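Local atomic coordinates of putative outer membrane protein (LpxR) (Salmonella typhimurium, PDB entry 3FID), a protein that acts as a lipid A deacylase of the outer membrane, probably cutting fatty acyl chains from the lipid A part of lipopolysaccharide. Residues D253-G258 with L272-S277; F176-Y181 with F199-R204; A65-P70 with E128-W133. One frame throughout, in Å; residues are numbered along the deposited sequence.

Contact 1. Residues D253-G258 with L272-S277. With CXE (pentaethylene glycol monodecyl ether), chain L; CXE (pentaethylene glycol monodecyl ether), chain J.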
# COMPACT_ATOMS: atom_id res chain seq x y z
N ASP A 253 -8.48 -8.58 5.34
CA ASP A 253 -7.80 -9.29 4.25
C ASP A 253 -7.44 -8.30 3.17
O ASP A 253 -8.22 -7.40 2.86
CB ASP A 253 -8.70 -10.35 3.64
CG ASP A 253 -9.01 -11.47 4.60
OD1 ASP A 253 -8.27 -11.64 5.58
OD2 ASP A 253 -10.01 -12.19 4.35
N GLU A 254 -6.26 -8.49 2.58
CA GLU A 254 -5.80 -7.68 1.44
C GLU A 254 -5.43 -8.56 0.25
O GLU A 254 -4.59 -9.48 0.37
CB GLU A 254 -4.61 -6.80 1.83
CG GLU A 254 -4.10 -5.91 0.64
CD GLU A 254 -3.02 -4.95 1.06
OE1 GLU A 254 -3.20 -4.29 2.09
OE2 GLU A 254 -2.01 -4.81 0.34
N TYR A 255 -6.05 -8.29 -0.89
CA TYR A 255 -5.81 -9.03 -2.13
C TYR A 255 -5.03 -8.15 -3.09
O TYR A 255 -5.31 -6.95 -3.20
CB TYR A 255 -7.14 -9.39 -2.79
CG TYR A 255 -7.94 -10.37 -1.99
CD1 TYR A 255 -7.88 -11.73 -2.30
CD2 TYR A 255 -8.76 -9.96 -0.92
CE1 TYR A 255 -8.60 -12.66 -1.59
CE2 TYR A 255 -9.50 -10.90 -0.19
CZ TYR A 255 -9.40 -12.25 -0.53
OH TYR A 255 -10.09 -13.23 0.16
N ARG A 256 -4.07 -8.73 -3.81
CA ARG A 256 -3.26 -7.96 -4.76
C ARG A 256 -3.04 -8.85 -5.98
O ARG A 256 -2.62 -10.00 -5.84
CB ARG A 256 -1.87 -7.57 -4.20
CG ARG A 256 -1.88 -6.80 -2.89
CD ARG A 256 -0.51 -6.12 -2.61
NE ARG A 256 -0.84 -4.86 -1.93
CZ ARG A 256 -0.70 -3.61 -2.40
NH1 ARG A 256 -1.09 -2.62 -1.63
NH2 ARG A 256 -0.14 -3.32 -3.59
N VAL A 257 -3.37 -8.32 -7.15
CA VAL A 257 -3.13 -9.00 -8.40
C VAL A 257 -2.44 -7.99 -9.30
O VAL A 257 -2.92 -6.84 -9.47
CB VAL A 257 -4.50 -9.44 -9.03
CG1 VAL A 257 -4.31 -9.91 -10.47
CG2 VAL A 257 -5.21 -10.49 -8.12
N GLY A 258 -1.32 -8.37 -9.90
CA GLY A 258 -0.62 -7.40 -10.72
C GLY A 258 0.50 -7.93 -11.58
O GLY A 258 0.69 -9.14 -11.69
N LEU A 272 -3.71 -4.38 -8.85
CA LEU A 272 -5.14 -4.26 -8.61
C LEU A 272 -5.44 -4.80 -7.23
O LEU A 272 -5.26 -6.01 -6.98
CB LEU A 272 -5.90 -5.10 -9.65
CG LEU A 272 -5.62 -4.82 -11.15
CD1 LEU A 272 -6.46 -5.77 -12.08
CD2 LEU A 272 -5.88 -3.42 -11.55
N ASN A 273 -5.93 -3.94 -6.34
CA ASN A 273 -5.94 -4.26 -4.92
C ASN A 273 -7.31 -4.19 -4.30
O ASN A 273 -8.11 -3.40 -4.73
CB ASN A 273 -4.97 -3.34 -4.18
CG ASN A 273 -3.62 -3.27 -4.86
OD1 ASN A 273 -3.04 -4.30 -5.20
ND2 ASN A 273 -3.12 -2.04 -5.08
N LYS A 274 -7.57 -5.05 -3.31
CA LYS A 274 -8.79 -4.94 -2.51
C LYS A 274 -8.48 -5.12 -1.04
O LYS A 274 -7.77 -6.06 -0.65
CB LYS A 274 -9.86 -5.96 -2.94
CG LYS A 274 -11.23 -5.72 -2.23
CD LYS A 274 -12.25 -6.78 -2.55
CE LYS A 274 -12.19 -7.90 -1.49
NZ LYS A 274 -13.45 -8.70 -1.52
N VAL A 275 -9.05 -4.25 -0.21
CA VAL A 275 -8.92 -4.42 1.22
C VAL A 275 -10.34 -4.67 1.77
O VAL A 275 -11.28 -3.92 1.43
CB VAL A 275 -8.26 -3.16 1.86
CG1 VAL A 275 -8.28 -3.23 3.39
CG2 VAL A 275 -6.77 -2.99 1.33
N THR A 276 -10.52 -5.73 2.56
CA THR A 276 -11.85 -6.00 3.13
C THR A 276 -12.22 -4.99 4.22
O THR A 276 -11.36 -4.33 4.78
CB THR A 276 -12.05 -7.47 3.60
OG1 THR A 276 -11.24 -7.74 4.75
CG2 THR A 276 -11.72 -8.44 2.45
N SER A 277 -13.52 -4.84 4.47
CA SER A 277 -14.01 -3.85 5.41
C SER A 277 -13.12 -3.66 6.65
O SER A 277 -12.93 -4.58 7.45
CB SER A 277 -15.43 -4.21 5.88
OG SER A 277 -15.96 -3.15 6.66
C1 CXE L . -2.99 -19.31 -1.64
C2 CXE L . -2.28 -18.69 -2.84
C3 CXE L . -2.61 -17.20 -2.93
C4 CXE L . -3.46 -16.85 -4.14
C5 CXE L . -4.63 -15.96 -3.71
C6 CXE L . -4.78 -14.73 -4.61
C7 CXE L . -6.23 -14.31 -4.68
C8 CXE L . -6.41 -13.09 -5.55
C9 CXE L . -7.72 -13.18 -6.31
C10 CXE L . -8.70 -12.07 -5.94
O11 CXE L . -10.03 -12.57 -6.09
C12 CXE L . -11.07 -11.67 -5.71
C13 CXE L . -11.28 -11.61 -4.20
O14 CXE L . -11.96 -12.78 -3.74
C15 CXE L . -12.40 -12.68 -2.39
C1 CXE J . -2.47 -9.12 -13.65
C2 CXE J . -2.68 -7.71 -14.18
C3 CXE J . -3.71 -7.75 -15.29
C4 CXE J . -4.10 -6.35 -15.71
C5 CXE J . -5.06 -6.40 -16.90
C6 CXE J . -5.53 -4.99 -17.25
C7 CXE J . -6.11 -4.91 -18.66
C8 CXE J . -6.11 -3.46 -19.11
C9 CXE J . -7.24 -3.17 -20.08
C10 CXE J . -7.17 -1.73 -20.55
O11 CXE J . -7.86 -1.64 -21.79
C12 CXE J . -7.81 -0.34 -22.38
C13 CXE J . -8.84 -0.30 -23.49

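Contact 2. Residues F176-Y181 with F199-R204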
# COMPACT_ATOMS: atom_id res chain seq x y z
N PHE A 176 0.01 2.31 13.63
CA PHE A 176 -0.54 1.02 13.17
C PHE A 176 0.16 -0.15 13.86
O PHE A 176 1.38 -0.15 14.05
CB PHE A 176 -0.36 0.82 11.66
CG PHE A 176 -0.88 1.95 10.81
CD1 PHE A 176 -2.22 1.98 10.39
CD2 PHE A 176 -0.03 2.98 10.44
CE1 PHE A 176 -2.68 3.04 9.60
CE2 PHE A 176 -0.46 4.01 9.64
CZ PHE A 176 -1.79 4.06 9.21
N GLN A 177 -0.63 -1.18 14.15
CA GLN A 177 -0.11 -2.36 14.80
C GLN A 177 -0.96 -3.53 14.34
O GLN A 177 -2.18 -3.52 14.47
CB GLN A 177 -0.11 -2.20 16.32
CG GLN A 177 0.56 -3.34 17.04
CD GLN A 177 1.24 -2.86 18.31
OE1 GLN A 177 2.25 -2.16 18.26
NE2 GLN A 177 0.65 -3.20 19.44
N TYR A 178 -0.30 -4.51 13.73
CA TYR A 178 -0.95 -5.73 13.26
C TYR A 178 0.03 -6.88 13.06
O TYR A 178 1.24 -6.68 13.01
CB TYR A 178 -1.79 -5.47 12.01
CG TYR A 178 -1.02 -5.14 10.74
CD1 TYR A 178 -0.98 -3.83 10.24
CD2 TYR A 178 -0.34 -6.14 10.02
CE1 TYR A 178 -0.29 -3.53 9.02
CE2 TYR A 178 0.34 -5.85 8.85
CZ TYR A 178 0.35 -4.54 8.35
OH TYR A 178 1.05 -4.27 7.18
N LEU A 179 -0.54 -8.08 12.96
CA LEU A 179 0.21 -9.28 12.62
C LEU A 179 -0.50 -9.88 11.41
O LEU A 179 -1.71 -10.10 11.45
CB LEU A 179 0.20 -10.29 13.78
CG LEU A 179 0.96 -11.60 13.48
CD1 LEU A 179 2.47 -11.37 13.32
CD2 LEU A 179 0.68 -12.70 14.55
N GLY A 180 0.23 -10.10 10.33
CA GLY A 180 -0.35 -10.62 9.10
C GLY A 180 0.27 -11.95 8.64
O GLY A 180 1.42 -12.25 8.93
N TYR A 181 -0.52 -12.73 7.90
CA TYR A 181 -0.03 -13.98 7.31
C TYR A 181 -0.74 -14.16 5.99
O TYR A 181 -1.92 -13.85 5.86
CB TYR A 181 -0.27 -15.20 8.22
CG TYR A 181 -1.65 -15.26 8.85
CD1 TYR A 181 -2.66 -16.06 8.31
CD2 TYR A 181 -1.94 -14.49 9.99
CE1 TYR A 181 -3.95 -16.12 8.92
CE2 TYR A 181 -3.20 -14.53 10.59
CZ TYR A 181 -4.19 -15.35 10.05
OH TYR A 181 -5.42 -15.34 10.69
N PHE A 199 2.36 -6.81 1.31
CA PHE A 199 1.00 -6.30 1.45
C PHE A 199 0.99 -5.12 2.43
O PHE A 199 1.88 -5.00 3.29
CB PHE A 199 0.09 -7.37 2.04
CG PHE A 199 0.03 -8.64 1.20
CD1 PHE A 199 -0.97 -8.79 0.23
CD2 PHE A 199 0.97 -9.66 1.39
CE1 PHE A 199 -1.05 -9.96 -0.54
CE2 PHE A 199 0.89 -10.85 0.65
CZ PHE A 199 -0.11 -11.00 -0.32
N GLY A 200 -0.04 -4.30 2.32
CA GLY A 200 -0.30 -3.27 3.34
C GLY A 200 0.91 -2.38 3.50
O GLY A 200 1.45 -1.86 2.51
N LEU A 201 1.36 -2.20 4.75
CA LEU A 201 2.51 -1.32 5.01
C LEU A 201 3.84 -1.97 4.61
O LEU A 201 4.91 -1.35 4.71
CB LEU A 201 2.49 -0.88 6.48
CG LEU A 201 1.30 0.03 6.86
CD1 LEU A 201 1.21 0.20 8.40
CD2 LEU A 201 1.34 1.39 6.20
N LEU A 202 3.79 -3.23 4.18
CA LEU A 202 4.97 -3.92 3.68
C LEU A 202 4.96 -3.98 2.14
O LEU A 202 5.84 -4.58 1.53
CB LEU A 202 5.09 -5.34 4.30
CG LEU A 202 5.69 -5.61 5.70
CD1 LEU A 202 7.20 -5.29 5.79
CD2 LEU A 202 4.89 -4.89 6.81
N SER A 203 4.00 -3.32 1.50
CA SER A 203 3.95 -3.34 0.05
C SER A 203 5.16 -2.59 -0.53
O SER A 203 5.68 -1.63 0.07
CB SER A 203 2.58 -2.82 -0.45
OG SER A 203 2.52 -1.41 -0.48
N ARG A 204 5.68 -3.06 -1.65
CA ARG A 204 6.96 -2.54 -2.11
C ARG A 204 6.79 -1.24 -2.91
O ARG A 204 7.75 -0.48 -3.06
CB ARG A 204 7.77 -3.62 -2.82
CG ARG A 204 8.33 -4.72 -1.84
CD ARG A 204 9.70 -4.29 -1.32
NE ARG A 204 10.67 -4.50 -2.38
CZ ARG A 204 11.85 -3.91 -2.48
NH1 ARG A 204 12.24 -3.00 -1.59
NH2 ARG A 204 12.62 -4.20 -3.51
O HOH W 1 1.58 -6.51 5.82

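Contact 3. Residues A65-P70 with E128-W133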
# COMPACT_ATOMS: atom_id res chain seq x y z
N ALA A 65 -21.77 9.62 -0.39
CA ALA A 65 -22.37 10.93 -0.10
C ALA A 65 -21.73 11.57 1.13
O ALA A 65 -21.75 12.80 1.25
CB ALA A 65 -23.88 10.80 0.05
N ASN A 66 -21.12 10.77 2.02
CA ASN A 66 -20.44 11.33 3.19
C ASN A 66 -19.29 12.27 2.82
O ASN A 66 -18.93 13.13 3.61
CB ASN A 66 -19.97 10.24 4.17
CG ASN A 66 -21.12 9.48 4.80
OD1 ASN A 66 -22.21 10.01 4.94
ND2 ASN A 66 -20.86 8.26 5.21
N LYS A 67 -18.73 12.12 1.60
CA LYS A 67 -17.59 12.94 1.15
C LYS A 67 -17.92 14.44 1.09
O LYS A 67 -17.03 15.29 1.25
CB LYS A 67 -17.13 12.49 -0.24
CG LYS A 67 -16.28 11.24 -0.26
CD LYS A 67 -15.79 10.97 -1.68
CE LYS A 67 -14.89 9.74 -1.77
NZ LYS A 67 -14.66 9.38 -3.22
N ARG A 68 -19.20 14.74 0.87
CA ARG A 68 -19.64 16.13 0.70
C ARG A 68 -20.24 16.77 1.95
O ARG A 68 -20.63 17.95 1.90
CB ARG A 68 -20.63 16.23 -0.46
CG ARG A 68 -20.03 15.84 -1.80
CD ARG A 68 -20.83 16.44 -2.96
NE ARG A 68 -20.15 16.23 -4.24
CZ ARG A 68 -19.08 16.92 -4.68
NH1 ARG A 68 -18.52 17.89 -3.95
NH2 ARG A 68 -18.57 16.63 -5.87
N LYS A 69 -20.29 16.04 3.06
CA LYS A 69 -20.87 16.59 4.31
C LYS A 69 -19.89 17.53 5.03
O LYS A 69 -18.68 17.42 4.85
CB LYS A 69 -21.39 15.45 5.21
CG LYS A 69 -22.60 14.77 4.56
CD LYS A 69 -22.99 13.46 5.18
CE LYS A 69 -24.29 12.95 4.53
NZ LYS A 69 -24.50 11.47 4.70
N PRO A 70 -20.41 18.48 5.85
CA PRO A 70 -19.54 19.50 6.44
C PRO A 70 -18.57 18.93 7.47
O PRO A 70 -17.50 19.51 7.67
CB PRO A 70 -20.52 20.46 7.15
CG PRO A 70 -21.86 20.09 6.73
CD PRO A 70 -21.83 18.68 6.20
N GLU A 128 -14.96 20.46 -6.83
CA GLU A 128 -15.14 21.21 -5.58
C GLU A 128 -14.38 20.52 -4.45
O GLU A 128 -14.18 19.31 -4.46
CB GLU A 128 -16.64 21.39 -5.21
CG GLU A 128 -17.53 22.00 -6.32
CD GLU A 128 -16.86 23.15 -7.08
OE1 GLU A 128 -16.51 24.17 -6.44
OE2 GLU A 128 -16.69 23.04 -8.33
N LYS A 129 -13.95 21.30 -3.48
CA LYS A 129 -13.24 20.74 -2.35
C LYS A 129 -14.24 20.12 -1.36
O LYS A 129 -15.43 20.47 -1.36
CB LYS A 129 -12.30 21.75 -1.70
CG LYS A 129 -12.94 22.98 -1.07
CD LYS A 129 -11.84 23.91 -0.50
CE LYS A 129 -12.22 25.39 -0.63
NZ LYS A 129 -11.30 26.31 0.15
N TYR A 130 -13.76 19.20 -0.54
CA TYR A 130 -14.58 18.51 0.45
C TYR A 130 -14.39 19.20 1.79
O TYR A 130 -13.29 19.18 2.35
CB TYR A 130 -14.19 17.04 0.55
CG TYR A 130 -14.44 16.21 -0.69
CD1 TYR A 130 -13.51 15.25 -1.08
CD2 TYR A 130 -15.61 16.34 -1.45
CE1 TYR A 130 -13.71 14.45 -2.21
CE2 TYR A 130 -15.82 15.54 -2.58
CZ TYR A 130 -14.86 14.60 -2.95
OH TYR A 130 -15.03 13.80 -4.08
N PRO A 131 -15.47 19.83 2.31
CA PRO A 131 -15.36 20.64 3.53
C PRO A 131 -15.00 19.86 4.81
O PRO A 131 -14.46 20.45 5.73
CB PRO A 131 -16.74 21.32 3.65
CG PRO A 131 -17.67 20.39 2.88
CD PRO A 131 -16.84 19.87 1.73
N ALA A 132 -15.29 18.56 4.86
CA ALA A 132 -15.06 17.77 6.10
C ALA A 132 -13.59 17.56 6.44
O ALA A 132 -13.27 16.96 7.46
CB ALA A 132 -15.84 16.44 6.09
N TRP A 133 -12.69 18.07 5.59
CA TRP A 133 -11.29 18.16 5.96
C TRP A 133 -11.09 19.00 7.24
O TRP A 133 -10.14 18.80 7.95
CB TRP A 133 -10.44 18.70 4.79
CG TRP A 133 -9.99 17.63 3.85
CD1 TRP A 133 -10.38 17.45 2.54
CD2 TRP A 133 -9.03 16.60 4.12
NE1 TRP A 133 -9.73 16.37 1.99
CE2 TRP A 133 -8.89 15.82 2.94
CE3 TRP A 133 -8.26 16.27 5.25
CZ2 TRP A 133 -8.02 14.71 2.85
CZ3 TRP A 133 -7.40 15.16 5.17
CH2 TRP A 133 -7.30 14.38 3.97
O HOH W 2 -16.86 17.02 3.06
O HOH W 3 -13.58 11.89 -4.36
O HOH W 4 -17.92 19.04 -1.56
O HOH W 5 -15.95 17.61 -5.61

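Contact 1. Residues D253-G258 with L272-S277
Y255 and K274 lie side by side on neighbouring antiparallel strands and point the same way. They form a hydrogen-bonded pair, with Y255 N to K274 O at 2.8 Å. Ring atom CD2 of Y255 meets K274 CE at 4.0 Å, while K274 NZ forms a salt bridge with D284. One face of the Y255 ring takes the detergent of chain L, whose C13 sits toward the rim. V257 and L272 follow on the same face, and V257 CG2 meets C8 of that detergent at 3.8 Å. E254, R256, N273 and V275 point to the other face. There R256 crosses N273 obliquely, and N273 OD1 lies 3.3 Å above the guanidinium plane. N273 OD1 is hydrogen-bonded to S271 OG, and its angle to R256 NH2 is too poor for a hydrogen bond. R256 NE instead forms a salt bridge with E254 OE2 at 2.6 Å, in the guanidinium plane. At the strand end T276 CB points back toward D253. T276 OG1, set between backbone N and carbonyl carbon (chi1 69°), takes D253 N at 2.9 Å and 174°. The D253 carboxylate itself pairs with R225. Y255 and V257 meet detergent on one face, while the other carries the E254-R256 salt bridge and N273, as in a hairpin of an outer-membrane beta-barrel wall.

Contact 2. Residues F176-Y181 with F199-R204
F176 and Y178 stand on a barrel-wall strand and face the loop 199-204, which folds into the barrel interior. Y178 does the polar work. CG of Y178 lies between the backbone N and the carbonyl carbon (chi1 68°). Y178 OH accepts L201 N at 3.2 Å, with an N-H...O angle of 147°. The same OH donates to a water at 2.7 Å, which lies at the ring edge, in its plane. That water donates to F199 O at 3.0 Å, so the phenol reaches two points of one turn. The turn is a short 3-10 segment at L201-L202, closed by L202 N to F199 O at 2.8 Å. G200 precedes it with a positive phi (57°), which favours glycine. Loop 199-204 follows helix 191-194 and lies inside the barrel, with the L201 side chain about 6 Å from the zinc ion held by H54, H84 and D104. L201 and F176 cross at about a right angle. The methyl CD1 of L201 meets F176 CG at 3.6 Å and Y178 CE1 at 4.1 Å, so one methyl touches both aromatic side chains. L202 CD2 touches Y178 OH at 3.9 Å. R226 makes a cation-pi contact with the Y178 ring, and the ring of F82 meets that of F176.

Contact 3. Residues A65-P70 with E128-W133
The end-to-end directions of K67-P70 and E128-A132 are 68° apart, and the backbones come closest at P70 and A132, whose CA atoms are 4.8 Å apart. Y130 is the main side chain. K67 CB lies over one face of its ring, 4.1 Å from the centroid and 14° off the normal, a CH-pi contact. The K67 chain is extended beyond CG and carries CD on to Y130 OH at 3.8 Å. A water at the ring edge then joins K67 NZ to Y130 OH. R68 approaches the same ring differently. Its NH1 sits at the ring edge, near the ring plane, 3.8 Å from Y130 CE2. Seen from R68, that carbon lies over a face of the guanidinium, and the two planes are 65° apart. The guanidinium also reaches the backbone through two waters. One links NH2 to E128 O, and the other links NH1, by a weak bond, to K129 O. A further water accepts from A132 N and donates to both K67 O and K69 O. The polar links between the segments thus run through water. Beyond the waters, carbons of P131 and A132 rest on backbone carbonyls. P131 CG meets K69 O at 3.7 Å, A132 CB meets K69 O at 3.3 Å, and A132 CA points its hydrogen at P70 O. H122 meets the Y130 ring edge-to-face. The contact joins two loops beyond the barrel strands, with K67 beside the zinc ion held by D10 and T34, probably on the extracellular side.

Contacts 1 and 2 are buried, one in the barrel wall and one between the wall and the inner loop. Contact 3 is a surface contact about 26 Å from contact 1 and 29 Å from contact 2, centre to centre. Contacts 1 and 2 touch. E254 OE2, already bound to R256, lies 2.8 Å from G200 N in a probable hydrogen bond, and R256 packs on F199. The inner face of strand 251-263 and the 176-181 strand therefore hold the same inward loop. The chemistry follows the place. Contact 1 uses regular strand bonds, contact 2 one direct hydrogen bond, one water bridge and apolar contacts, and contact 3 water bridges between two loops.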